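Local atomic coordinates of putative dehydrogenase (Amycolatopsis orientalis, PDB entry 5A9T), a protein that acts as an imine reductase, using NADPH as the hydride donor to turn imines into amines. Residues 21-25 with 44-49; 55-60 with 81-86; 61-67 with 88-94; 118-122 with 167-171; 133-139 with 154-160. One frame throughout, in Å; residues are numbered along the deposited sequence.

From the N terminus, interaction 1 is closed first: it folds 44-49, past strand 30-34, back onto helix 15-26 of the nucleotide-binding half. Interactions 2 and 3 follow and cross, because 61-67 follows 55-60 directly and 88-94 follows 81-86 after one residue; Leu-65 of the strand pair lies under Val-59 and Leu-86 of the layer above. Interaction 5 pairs the two strands of the last beta-alpha-beta unit and is nested inside the loop closed by interaction 4, which joins the sheet to the long helix 166-193. Strands 64-67, 90-93, 115-121, 134-139 and 156-161 form one sheet, and Leu-154 of interaction 5 touches Ala-23 and Leu-24 of interaction 1.

Interaction 1: 21-25 with 44-49; sequences AAALL and LVAKGA
Leu-25 meets the flat peptide unit between Gly-48 and Ala-49, its CD2 methyl lying over one face of that plane, 3.6 Å from Ala-49 N. The other methyl of Leu-25, CD1, comes up to the carbonyl oxygen of Leu-44 at 3.6 Å and to Lys-47 CB at 3.8 Å, and reaches Ala-49 CB as well. That carbonyl also accepts from Ala-49 N within its own segment. Together with Gly-48 N bonded to Val-45 O this makes a Schellman motif, in which Gly-48, at positive phi (114°), ends helix 42-46. Glycine suits the place, since a beta carbon there would press on the carbonyl oxygen before it. In this Rossmann fold the chain leaves helix 15-26, which begins between the NADP-binding Gly-14 and Gly-17, passes through strand 30-34 and returns here. Alanines keep that helix slim: Leu-44 CD1 lies 3.8 Å from Ala-21 CB, while its CD2 approaches Ala-22 N at 3.7 Å. Shortening Leu-25 to an alanine is likely to open a gap beside Leu-44 and Ala-49 and to strip the apolar cover from the peptide at the helix end. Lys-47 crosses Leu-25 at about a right angle, and a bend at chi3 (-75°) carries its NZ to 3.7 Å from Ala-22 CB.

Interaction 2: 55-60 with 81-86; sequences IVDAVS and PAREAL
Val-59 points toward the opposing segment and meets it with both branches. CG2, on the branch beside its backbone N, sits 3.8 Å from Ala-82 CB. CG1, opposite that N (chi1 166°), slides between Ala-85 and Leu-86, 3.9 Å from Ala-85 CB and equally far from Leu-86 CD2; the Val-59 and Leu-86 side chains cross at about a right angle. Leu-86 starts out away from the helix, and its end swings back to make this touch. Ile-55 and Pro-81, one helical turn earlier, are also set nearly perpendicular: Ile-55 CG2 comes over a face of the Pro-81 ring, nearest CB at 3.9 Å. Between these two crossings Val-56 brings its CG2 to 3.3 Å from Pro-81 O and against Ala-82 CA. In the fold this packs helix 55-60, which leads into strand 64-67, against the loop that returns from helix 75-78 to strand 90-93 in the following beta-alpha-beta crossover. Val-59 and Leu-86 both reach Leu-65 on the sheet beneath, and Ile-55 touches Trp-34 of strand 30-34. Ala-82, with only a methyl, lets its CA come to 4.7 Å from Val-56 CA. Ser-60 OG, in one of its two modelled conformers, donates to Val-56 O at 2.8 Å, and that oxygen also accepts from Ser-60 N on the opposite face of its plane; Ala-85 CB covers the hydroxyl, 3.7 Å from OG.

Interaction 3: 61-67 with 88-94; sequences ASRLLVV and GRVVVNL
Arg-63 turns CG opposite its own backbone N (chi1 169°) and runs on extended, which lays its guanidinium across the start of the neighbouring strand, with Val-90 CG2 3.4 Å above the plane, over its centre. Strands 64-67 and 90-93 are the parallel pair of a Rossmann beta-alpha-beta crossover, joined by helix 75-78, and five backbone bonds from Val-90 N to Leu-94 N knit them; Val-67 N to Val-92 O, at 2.8 Å and 173°, is the straightest of them. Arg-89 instead sets CG beside its backbone N (chi1 -54°) and sends NH1 to Ser-62 O at 2.9 Å. This donor stands above the carbonyl plane, though the oxygen lies in the guanidinium plane. NE of Arg-89 binds Ala-85 O, and NE of Arg-63 forms a salt bridge with Glu-146, which probably limits the movement of both chains. Further in, beta-branched valines suit the extended backbone and the buried sheet: Leu-64 CD1 packs on Val-92 CG2 at 3.7 Å, and on the other face Val-67 CG2 meets Val-91 CG1. At the strand start Arg-63 NH1 gives a weak bond to Gly-88 O and donates to a water, 3.2 Å away, that itself donates to Arg-89 O.

Interaction 4: 118-122 with 167-171; sequences DGAIM and AVLYN
Ala-120 and Ala-167 bring the strand and the helix together with CA atoms 5.6 Å apart, the axes of 118-121 and 167-171 running 7.4 Å from each other with an angle of 22° between their directions. Here the last parallel strand of the Rossmann sheet meets the start of helix 166-193, the long helix that carries the chain from the nucleotide-binding domain to the helical C-terminal domain. Alanine on both sides permits the close approach: Ala-120 CB lies 3.7 Å from Ala-167 O and 3.9 Å from Asn-171 CB. Met-122, its chain bent at chi2 (-53°) and chi3 (-64°), curls back so that SD comes within 3.8 Å of Asn-171 CG, the two side chains lying alongside and running in opposing senses. It also packs on Trp-209 of the second subunit. An alanine replacing Met-122 would probably leave Asn-171 and that tryptophan without their shared apolar filler and open a gap at the subunit boundary. Asp-118 holds the other end: its OD1 accepts from Tyr-116 and is bonded to Ser-96, while OD2 turns to the helix start. Between OD2 and the helix sits a water that donates to Asp-118 OD2 at 2.7 Å and accepts from Val-168 N at 2.8 Å.

Interaction 5: 133-139 with 154-160; sequences SVFLYSG and LGDPVHL
Backbone hydrogen bonds lead, pairing Ser-133, Phe-135 and Tyr-137 with Asp-156, Val-158 and Leu-160 in parallel register across the last beta-alpha-beta unit, with helix 141-152 as its crossover. Tyr-137 N to Val-158 O and Leu-160 N to Tyr-137 O come in almost head-on to the carbonyls, whereas Asp-156 N stands above the carbonyl plane of Ser-133. Ser-133 OG, swung opposite its backbone N (chi1 173°), donates to Leu-154 O at 2.9 Å, and a water links Tyr-137 OH to Gly-155 O.

Among apolar contacts, Leu-154 CB makes a CH-pi contact over a face of the Phe-135 ring, 4.1 Å from its centroid. Tyr-137 CE2 rests on Pro-157 CB at 3.7 Å, the proline needing no N-H. On the opposite face Leu-136 runs alongside Val-158, CD2 to CB 3.8 Å. Gly-155 is required by space, since a beta carbon would strike Ser-133 OG and Phe-135 CD1. At the far end the edge of the His-159 ring faces Gly-139 O, its buried ND1 without a partner in the model. Polar groups thus gather at both ends of a strand pair partly buried between helix 141-152 and, at Val-134 and Leu-160, the second subunit.

Interaction 1: 21-25 with 44-49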
# COMPACT_ATOMS: atom_id res chain seq x y z
N ALA A 21 -26.35 -8.32 -15.16
CA ALA A 21 -27.31 -9.10 -15.84
C ALA A 21 -26.69 -10.18 -16.75
O ALA A 21 -27.12 -11.31 -16.73
CB ALA A 21 -28.19 -8.19 -16.66
N ALA A 22 -25.60 -9.83 -17.44
CA ALA A 22 -24.89 -10.78 -18.25
C ALA A 22 -24.32 -11.93 -17.47
O ALA A 22 -24.46 -13.08 -17.86
CB ALA A 22 -23.82 -10.11 -19.06
N ALA A 23 -23.76 -11.63 -16.27
CA ALA A 23 -23.26 -12.66 -15.43
C ALA A 23 -24.36 -13.58 -14.97
O ALA A 23 -24.20 -14.80 -14.85
CB ALA A 23 -22.48 -12.04 -14.29
N LEU A 24 -25.53 -13.06 -14.58
CA LEU A 24 -26.61 -13.90 -14.15
C LEU A 24 -27.20 -14.79 -15.26
O LEU A 24 -27.49 -15.93 -15.04
CB LEU A 24 -27.70 -13.02 -13.50
CG LEU A 24 -27.30 -12.29 -12.23
CD1 LEU A 24 -28.30 -11.23 -11.93
CD2 LEU A 24 -27.25 -13.30 -11.09
N LEU A 25 -27.18 -14.24 -16.43
CA LEU A 25 -27.58 -15.02 -17.62
C LEU A 25 -26.62 -16.18 -17.87
O LEU A 25 -27.12 -17.31 -18.10
CB LEU A 25 -27.68 -14.12 -18.88
CG LEU A 25 -28.81 -13.16 -18.97
CD1 LEU A 25 -28.62 -12.08 -20.04
CD2 LEU A 25 -30.08 -13.94 -19.24
N LEU A 44 -28.57 -7.66 -23.82
CA LEU A 44 -28.97 -8.70 -22.85
C LEU A 44 -30.06 -9.62 -23.24
O LEU A 44 -30.07 -10.79 -23.03
CB LEU A 44 -29.38 -8.02 -21.52
CG LEU A 44 -28.21 -7.22 -20.89
CD1 LEU A 44 -28.67 -6.29 -19.86
CD2 LEU A 44 -27.10 -8.18 -20.40
N VAL A 45 -31.03 -9.05 -23.97
CA VAL A 45 -32.08 -9.85 -24.61
C VAL A 45 -31.56 -10.89 -25.67
O VAL A 45 -31.95 -12.04 -25.65
CB VAL A 45 -33.12 -8.87 -25.23
CG1 VAL A 45 -34.13 -9.59 -26.04
CG2 VAL A 45 -33.91 -8.17 -24.15
N ALA A 46 -30.53 -10.47 -26.34
CA ALA A 46 -29.87 -11.38 -27.29
C ALA A 46 -29.19 -12.51 -26.58
O ALA A 46 -29.10 -13.60 -27.12
CB ALA A 46 -28.94 -10.61 -28.18
N LYS A 47 -28.81 -12.30 -25.28
CA LYS A 47 -28.35 -13.38 -24.43
C LYS A 47 -29.41 -14.18 -23.61
O LYS A 47 -29.03 -15.00 -22.77
CB LYS A 47 -27.24 -12.79 -23.52
CG LYS A 47 -25.91 -12.56 -24.24
CD LYS A 47 -24.84 -11.87 -23.38
CE LYS A 47 -25.16 -10.38 -23.21
NZ LYS A 47 -24.03 -9.50 -22.74
N GLY A 48 -30.73 -13.96 -23.76
CA GLY A 48 -31.75 -14.73 -23.09
C GLY A 48 -32.59 -13.91 -22.07
O GLY A 48 -33.60 -14.40 -21.63
N ALA A 49 -32.24 -12.66 -21.88
CA ALA A 49 -33.02 -11.79 -20.98
C ALA A 49 -34.33 -11.36 -21.52
O ALA A 49 -34.46 -11.31 -22.79
CB ALA A 49 -32.26 -10.58 -20.55

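Interaction 2: 55-60 with 81-86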
# COMPACT_ATOMS: atom_id res chain seq x y z
N ILE A 55 -41.63 -0.79 -14.64
CA ILE A 55 -41.05 -1.23 -13.36
C ILE A 55 -41.92 -2.16 -12.58
O ILE A 55 -41.39 -3.08 -11.90
CB ILE A 55 -40.52 -0.04 -12.53
CG1 ILE A 55 -39.61 -0.45 -11.36
CG2 ILE A 55 -41.66 0.78 -11.97
CD1 ILE A 55 -38.38 -1.17 -11.74
N VAL A 56 -43.26 -2.01 -12.63
CA VAL A 56 -44.07 -2.90 -11.88
C VAL A 56 -43.92 -4.34 -12.42
O VAL A 56 -43.85 -5.35 -11.66
CB VAL A 56 -45.53 -2.43 -11.92
CG1 VAL A 56 -46.45 -3.45 -11.23
CG2 VAL A 56 -45.71 -1.08 -11.20
N ASP A 57 -43.93 -4.49 -13.74
CA ASP A 57 -43.74 -5.80 -14.30
C ASP A 57 -42.35 -6.36 -13.99
O ASP A 57 -42.19 -7.54 -13.69
CB ASP A 57 -43.98 -5.79 -15.80
CG ASP A 57 -45.43 -5.39 -16.19
OD1 ASP A 57 -46.41 -5.72 -15.48
OD2 ASP A 57 -45.54 -4.75 -17.27
N ALA A 58 -41.31 -5.52 -14.03
CA ALA A 58 -39.99 -6.00 -13.70
C ALA A 58 -39.90 -6.49 -12.25
O ALA A 58 -39.39 -7.55 -11.99
CB ALA A 58 -38.98 -4.90 -13.88
N VAL A 59 -40.43 -5.70 -11.35
CA VAL A 59 -40.46 -6.08 -9.91
C VAL A 59 -41.27 -7.38 -9.72
O VAL A 59 -40.89 -8.27 -8.89
CB VAL A 59 -41.05 -4.90 -9.09
CG1 VAL A 59 -41.44 -5.27 -7.67
CG2 VAL A 59 -39.99 -3.79 -9.03
N SER A 60 -42.42 -7.47 -10.40
CA SER A 60 -43.31 -8.62 -10.19
C SER A 60 -42.75 -9.94 -10.75
O SER A 60 -43.26 -11.03 -10.45
CB SER A 60 -44.71 -8.31 -10.79
OG SER A 60 -45.31 -7.18 -10.20
N PRO A 81 -43.25 3.50 -8.27
CA PRO A 81 -44.50 3.05 -8.84
C PRO A 81 -44.85 1.58 -8.47
O PRO A 81 -45.99 1.08 -8.71
CB PRO A 81 -44.30 3.17 -10.35
CG PRO A 81 -43.31 4.28 -10.49
CD PRO A 81 -42.38 4.10 -9.33
N ALA A 82 -43.83 0.84 -8.02
CA ALA A 82 -43.98 -0.58 -7.74
C ALA A 82 -44.15 -0.82 -6.25
O ALA A 82 -43.88 -1.91 -5.73
CB ALA A 82 -42.78 -1.35 -8.33
N ARG A 83 -44.65 0.19 -5.54
CA ARG A 83 -44.79 0.12 -4.09
C ARG A 83 -45.43 -1.18 -3.60
O ARG A 83 -44.90 -1.84 -2.72
CB ARG A 83 -45.60 1.34 -3.57
CG ARG A 83 -46.01 1.24 -2.07
N GLU A 84 -46.60 -1.38 -4.13
CA GLU A 84 -47.36 -2.54 -3.67
C GLU A 84 -46.68 -3.88 -4.05
O GLU A 84 -46.60 -4.85 -3.21
CB GLU A 84 -48.79 -2.44 -4.24
CG GLU A 84 -49.66 -1.32 -3.61
N ALA A 85 -46.17 -3.94 -5.29
CA ALA A 85 -45.53 -5.12 -5.76
C ALA A 85 -44.30 -5.49 -5.00
O ALA A 85 -43.89 -6.62 -5.03
CB ALA A 85 -45.28 -5.05 -7.23
N LEU A 86 -43.64 -4.53 -4.35
CA LEU A 86 -42.43 -4.78 -3.64
C LEU A 86 -42.61 -5.63 -2.37
O LEU A 86 -41.68 -6.23 -1.90
CB LEU A 86 -41.74 -3.48 -3.22
CG LEU A 86 -41.08 -2.75 -4.40
CD1 LEU A 86 -40.92 -1.25 -4.09
CD2 LEU A 86 -39.81 -3.47 -4.68

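Interaction 3: 61-67 with 88-94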
# COMPACT_ATOMS: atom_id res chain seq x y z
N ALA A 61 -41.69 -9.89 -11.60
CA ALA A 61 -41.15 -11.06 -12.28
C ALA A 61 -40.36 -11.97 -11.35
O ALA A 61 -40.15 -13.15 -11.64
CB ALA A 61 -40.25 -10.67 -13.45
N SER A 62 -39.80 -11.38 -10.28
CA SER A 62 -38.80 -12.04 -9.48
C SER A 62 -38.94 -11.65 -8.03
O SER A 62 -39.33 -10.57 -7.75
CB SER A 62 -37.34 -11.70 -9.93
OG SER A 62 -37.23 -11.73 -11.36
N ARG A 63 -38.54 -12.56 -7.12
CA ARG A 63 -38.43 -12.17 -5.73
C ARG A 63 -37.12 -11.35 -5.52
O ARG A 63 -37.13 -10.35 -4.79
CB ARG A 63 -38.45 -13.36 -4.81
CG ARG A 63 -38.09 -13.07 -3.35
CD ARG A 63 -38.35 -14.28 -2.44
NE ARG A 63 -37.65 -14.19 -1.12
CZ ARG A 63 -38.03 -13.46 -0.12
NH1 ARG A 63 -39.07 -12.63 -0.16
NH2 ARG A 63 -37.40 -13.46 1.05
N LEU A 64 -36.04 -11.79 -6.17
CA LEU A 64 -34.72 -11.14 -6.04
C LEU A 64 -34.58 -10.04 -7.06
O LEU A 64 -34.64 -10.27 -8.27
CB LEU A 64 -33.61 -12.19 -6.23
CG LEU A 64 -32.19 -11.56 -6.14
CD1 LEU A 64 -31.93 -10.98 -4.81
CD2 LEU A 64 -31.20 -12.63 -6.51
N LEU A 65 -34.48 -8.82 -6.54
CA LEU A 65 -34.39 -7.58 -7.35
C LEU A 65 -32.99 -7.02 -7.11
O LEU A 65 -32.71 -6.53 -6.02
CB LEU A 65 -35.41 -6.57 -6.97
CG LEU A 65 -36.83 -7.14 -6.85
CD1 LEU A 65 -37.80 -6.13 -6.20
CD2 LEU A 65 -37.42 -7.70 -8.17
N VAL A 66 -32.13 -7.08 -8.11
CA VAL A 66 -30.78 -6.51 -8.08
C VAL A 66 -30.76 -5.14 -8.66
O VAL A 66 -31.21 -4.99 -9.85
CB VAL A 66 -29.83 -7.43 -8.85
CG1 VAL A 66 -28.43 -6.85 -8.89
CG2 VAL A 66 -29.71 -8.79 -8.16
N VAL A 67 -30.55 -4.10 -7.86
CA VAL A 67 -30.76 -2.72 -8.28
C VAL A 67 -29.37 -2.07 -8.47
O VAL A 67 -28.56 -2.10 -7.52
CB VAL A 67 -31.65 -2.00 -7.33
CG1 VAL A 67 -31.86 -0.56 -7.81
CG2 VAL A 67 -33.00 -2.66 -7.19
N GLY A 88 -42.99 -8.54 0.03
CA GLY A 88 -42.60 -9.86 -0.12
C GLY A 88 -41.51 -10.21 -1.06
O GLY A 88 -41.27 -11.37 -1.38
N ARG A 89 -40.86 -9.17 -1.55
CA ARG A 89 -39.66 -9.30 -2.44
C ARG A 89 -38.49 -8.77 -1.72
O ARG A 89 -38.53 -8.46 -0.51
CB ARG A 89 -39.94 -8.59 -3.77
CG ARG A 89 -41.24 -9.08 -4.43
CD ARG A 89 -41.49 -8.48 -5.80
NE ARG A 89 -42.84 -8.89 -6.27
CZ ARG A 89 -43.04 -10.06 -6.85
NH1 ARG A 89 -42.12 -10.87 -7.24
NH2 ARG A 89 -44.31 -10.46 -7.06
N VAL A 90 -37.31 -8.88 -2.37
CA VAL A 90 -35.98 -8.54 -1.78
C VAL A 90 -35.27 -7.62 -2.72
O VAL A 90 -35.17 -7.91 -3.92
CB VAL A 90 -35.20 -9.83 -1.54
CG1 VAL A 90 -33.75 -9.55 -1.23
CG2 VAL A 90 -35.90 -10.67 -0.47
N VAL A 91 -34.69 -6.55 -2.18
CA VAL A 91 -33.82 -5.61 -2.94
C VAL A 91 -32.40 -5.83 -2.48
O VAL A 91 -32.10 -5.72 -1.29
CB VAL A 91 -34.29 -4.20 -2.72
CG1 VAL A 91 -33.18 -3.23 -3.18
CG2 VAL A 91 -35.64 -3.91 -3.45
N VAL A 92 -31.51 -6.09 -3.44
CA VAL A 92 -30.07 -6.04 -3.29
C VAL A 92 -29.62 -4.82 -4.03
O VAL A 92 -29.64 -4.79 -5.28
CB VAL A 92 -29.42 -7.30 -3.75
CG1 VAL A 92 -27.89 -7.22 -3.60
CG2 VAL A 92 -29.89 -8.51 -3.01
N ASN A 93 -29.26 -3.76 -3.28
CA ASN A 93 -28.87 -2.50 -3.83
C ASN A 93 -27.37 -2.40 -3.96
O ASN A 93 -26.71 -2.33 -2.93
CB ASN A 93 -29.37 -1.40 -2.93
CG ASN A 93 -29.20 -0.01 -3.56
OD1 ASN A 93 -28.63 0.16 -4.63
ND2 ASN A 93 -29.72 1.05 -2.83
N LEU A 94 -26.92 -2.28 -5.20
CA LEU A 94 -25.45 -2.27 -5.48
C LEU A 94 -24.99 -0.89 -5.82
O LEU A 94 -23.81 -0.74 -6.26
CB LEU A 94 -25.12 -3.30 -6.49
CG LEU A 94 -25.44 -4.72 -6.12
CD1 LEU A 94 -25.12 -5.71 -7.23
CD2 LEU A 94 -24.73 -5.18 -4.84
O HOH W 1 -39.63 -10.16 1.78

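Interaction 4: 118-122 with 167-171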
# COMPACT_ATOMS: atom_id res chain seq x y z
N ASP A 118 -27.46 -4.25 1.13
CA ASP A 118 -26.71 -3.24 0.40
C ASP A 118 -25.36 -3.91 0.01
O ASP A 118 -24.80 -4.71 0.80
CB ASP A 118 -26.47 -2.03 1.31
CG ASP A 118 -26.28 -0.78 0.49
OD1 ASP A 118 -27.23 -0.15 -0.14
OD2 ASP A 118 -25.07 -0.39 0.27
N GLY A 119 -24.90 -3.60 -1.19
CA GLY A 119 -23.63 -4.18 -1.56
C GLY A 119 -22.75 -3.21 -2.29
O GLY A 119 -23.22 -2.31 -3.01
N ALA A 120 -21.45 -3.46 -2.16
CA ALA A 120 -20.44 -2.66 -2.83
C ALA A 120 -19.61 -3.55 -3.74
O ALA A 120 -19.01 -4.56 -3.29
CB ALA A 120 -19.53 -1.97 -1.78
N ILE A 121 -19.56 -3.22 -5.00
CA ILE A 121 -18.85 -4.00 -6.01
C ILE A 121 -17.39 -3.56 -6.07
O ILE A 121 -17.13 -2.39 -6.28
CB ILE A 121 -19.51 -3.80 -7.34
CG1 ILE A 121 -21.00 -4.21 -7.27
CG2 ILE A 121 -18.77 -4.61 -8.37
CD1 ILE A 121 -21.80 -3.80 -8.49
N MET A 122 -16.48 -4.48 -5.82
CA MET A 122 -15.05 -4.12 -5.65
C MET A 122 -14.23 -4.30 -6.87
O MET A 122 -13.02 -4.23 -6.73
CB MET A 122 -14.50 -4.85 -4.47
CG MET A 122 -15.24 -4.60 -3.17
SD MET A 122 -15.44 -2.88 -2.70
CE MET A 122 -13.72 -2.37 -2.45
N ALA A 167 -21.14 -1.76 4.00
CA ALA A 167 -20.44 -1.99 2.73
C ALA A 167 -20.01 -0.77 2.06
O ALA A 167 -18.81 -0.76 1.59
CB ALA A 167 -21.40 -2.81 1.79
N VAL A 168 -20.79 0.30 1.98
CA VAL A 168 -20.37 1.58 1.34
C VAL A 168 -19.23 2.13 2.17
O VAL A 168 -18.30 2.70 1.60
CB VAL A 168 -21.47 2.70 1.23
CG1 VAL A 168 -20.90 3.98 0.57
CG2 VAL A 168 -22.61 2.25 0.38
N LEU A 169 -19.31 2.01 3.49
CA LEU A 169 -18.25 2.61 4.32
C LEU A 169 -16.93 1.83 4.03
O LEU A 169 -15.86 2.48 3.92
CB LEU A 169 -18.62 2.54 5.75
CG LEU A 169 -17.65 3.12 6.77
CD1 LEU A 169 -17.39 4.57 6.49
CD2 LEU A 169 -18.16 2.91 8.17
N TYR A 170 -16.96 0.49 4.00
CA TYR A 170 -15.75 -0.25 3.67
C TYR A 170 -15.22 0.11 2.35
O TYR A 170 -13.99 0.26 2.11
CB TYR A 170 -16.02 -1.77 3.73
CG TYR A 170 -15.62 -2.50 5.00
CD1 TYR A 170 -16.33 -2.39 6.16
CD2 TYR A 170 -14.50 -3.27 4.95
CE1 TYR A 170 -15.86 -3.20 7.31
CE2 TYR A 170 -14.06 -3.99 6.03
CZ TYR A 170 -14.77 -3.95 7.13
OH TYR A 170 -14.08 -4.75 8.16
N ASN A 171 -16.08 0.22 1.32
CA ASN A 171 -15.65 0.60 -0.02
C ASN A 171 -14.92 1.96 0.03
O ASN A 171 -13.85 2.09 -0.53
CB ASN A 171 -16.82 0.66 -0.98
CG ASN A 171 -16.37 0.80 -2.41
OD1 ASN A 171 -15.34 0.38 -2.85
ND2 ASN A 171 -17.15 1.46 -3.14
O HOH W 2 -23.54 -0.11 2.46

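Interaction 5: 133-139 with 154-160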
# COMPACT_ATOMS: atom_id res chain seq x y z
N SER A 133 -13.46 -11.42 -8.53
CA SER A 133 -14.48 -10.48 -8.21
C SER A 133 -14.97 -10.72 -6.80
O SER A 133 -15.07 -11.88 -6.35
CB SER A 133 -15.62 -10.68 -9.16
OG SER A 133 -16.78 -9.87 -8.81
N VAL A 134 -15.08 -9.62 -6.05
CA VAL A 134 -15.49 -9.60 -4.62
C VAL A 134 -16.56 -8.57 -4.51
O VAL A 134 -16.42 -7.45 -5.01
CB VAL A 134 -14.33 -9.24 -3.66
CG1 VAL A 134 -14.78 -9.07 -2.24
CG2 VAL A 134 -13.31 -10.36 -3.78
N PHE A 135 -17.65 -8.92 -3.83
CA PHE A 135 -18.73 -7.98 -3.51
C PHE A 135 -18.92 -7.99 -2.01
O PHE A 135 -18.96 -9.08 -1.39
CB PHE A 135 -20.06 -8.43 -4.13
CG PHE A 135 -20.27 -8.22 -5.61
CD1 PHE A 135 -19.28 -8.42 -6.56
CD2 PHE A 135 -21.50 -7.91 -6.07
CE1 PHE A 135 -19.46 -8.22 -7.91
CE2 PHE A 135 -21.64 -7.69 -7.42
CZ PHE A 135 -20.67 -7.88 -8.34
N LEU A 136 -18.90 -6.81 -1.39
CA LEU A 136 -19.10 -6.66 0.05
C LEU A 136 -20.58 -6.33 0.33
O LEU A 136 -21.14 -5.49 -0.38
CB LEU A 136 -18.23 -5.58 0.65
CG LEU A 136 -16.73 -5.72 0.32
CD1 LEU A 136 -15.99 -4.55 0.97
CD2 LEU A 136 -16.14 -7.01 0.79
N TYR A 137 -21.18 -7.01 1.26
CA TYR A 137 -22.57 -6.82 1.60
C TYR A 137 -22.80 -6.46 3.08
O TYR A 137 -22.09 -6.88 3.96
CB TYR A 137 -23.39 -8.07 1.28
CG TYR A 137 -23.43 -8.47 -0.15
CD1 TYR A 137 -24.34 -7.96 -1.03
CD2 TYR A 137 -22.50 -9.39 -0.70
CE1 TYR A 137 -24.34 -8.29 -2.37
CE2 TYR A 137 -22.51 -9.75 -1.99
CZ TYR A 137 -23.43 -9.21 -2.85
OH TYR A 137 -23.49 -9.54 -4.17
N SER A 138 -23.87 -5.74 3.29
CA SER A 138 -24.32 -5.38 4.61
C SER A 138 -25.85 -5.23 4.64
O SER A 138 -26.45 -4.71 3.72
CB SER A 138 -23.50 -4.11 5.14
OG SER A 138 -23.72 -3.03 4.37
N GLY A 139 -26.40 -5.63 5.78
CA GLY A 139 -27.89 -5.63 5.93
C GLY A 139 -28.28 -6.97 6.42
O GLY A 139 -27.58 -7.73 7.00
N LEU A 154 -21.90 -13.54 -9.11
CA LEU A 154 -21.44 -12.26 -9.46
C LEU A 154 -19.97 -12.04 -8.99
O LEU A 154 -19.21 -11.26 -9.59
CB LEU A 154 -22.32 -11.18 -8.84
CG LEU A 154 -23.84 -11.28 -9.18
CD1 LEU A 154 -24.65 -10.25 -8.44
CD2 LEU A 154 -24.05 -11.10 -10.67
N GLY A 155 -19.67 -12.58 -7.85
CA GLY A 155 -18.36 -12.39 -7.19
C GLY A 155 -18.40 -13.01 -5.83
O GLY A 155 -19.49 -13.34 -5.29
N ASP A 156 -17.28 -13.23 -5.17
CA ASP A 156 -17.21 -13.77 -3.89
C ASP A 156 -17.98 -12.90 -2.91
O ASP A 156 -17.59 -11.76 -2.72
CB ASP A 156 -15.77 -13.89 -3.36
CG ASP A 156 -15.68 -14.64 -2.07
OD1 ASP A 156 -16.52 -15.51 -1.80
OD2 ASP A 156 -14.68 -14.43 -1.29
N PRO A 157 -19.03 -13.41 -2.25
CA PRO A 157 -19.85 -12.54 -1.46
C PRO A 157 -19.37 -12.54 0.00
O PRO A 157 -19.18 -13.60 0.60
CB PRO A 157 -21.22 -13.18 -1.57
CG PRO A 157 -20.95 -14.61 -1.75
CD PRO A 157 -19.67 -14.72 -2.48
N VAL A 158 -19.17 -11.38 0.61
CA VAL A 158 -18.73 -11.18 1.97
C VAL A 158 -19.75 -10.38 2.73
O VAL A 158 -20.09 -9.29 2.36
CB VAL A 158 -17.37 -10.43 2.03
CG1 VAL A 158 -17.00 -10.24 3.48
CG2 VAL A 158 -16.31 -11.23 1.34
N HIS A 159 -20.35 -10.91 3.80
CA HIS A 159 -21.26 -10.22 4.62
C HIS A 159 -20.53 -9.60 5.77
O HIS A 159 -20.02 -10.33 6.66
CB HIS A 159 -22.35 -11.22 5.11
CG HIS A 159 -23.42 -10.57 5.91
ND1 HIS A 159 -24.42 -9.78 5.43
CD2 HIS A 159 -23.68 -10.69 7.24
CE1 HIS A 159 -25.22 -9.37 6.42
NE2 HIS A 159 -24.76 -9.90 7.53
N LEU A 160 -20.62 -8.31 5.82
CA LEU A 160 -19.83 -7.52 6.80
C LEU A 160 -20.53 -7.41 8.09
O LEU A 160 -19.90 -7.24 9.12
CB LEU A 160 -19.55 -6.15 6.30
CG LEU A 160 -18.73 -6.10 5.00
CD1 LEU A 160 -18.77 -4.70 4.47
CD2 LEU A 160 -17.32 -6.60 5.20
O HOH W 3 -21.53 -11.39 -4.90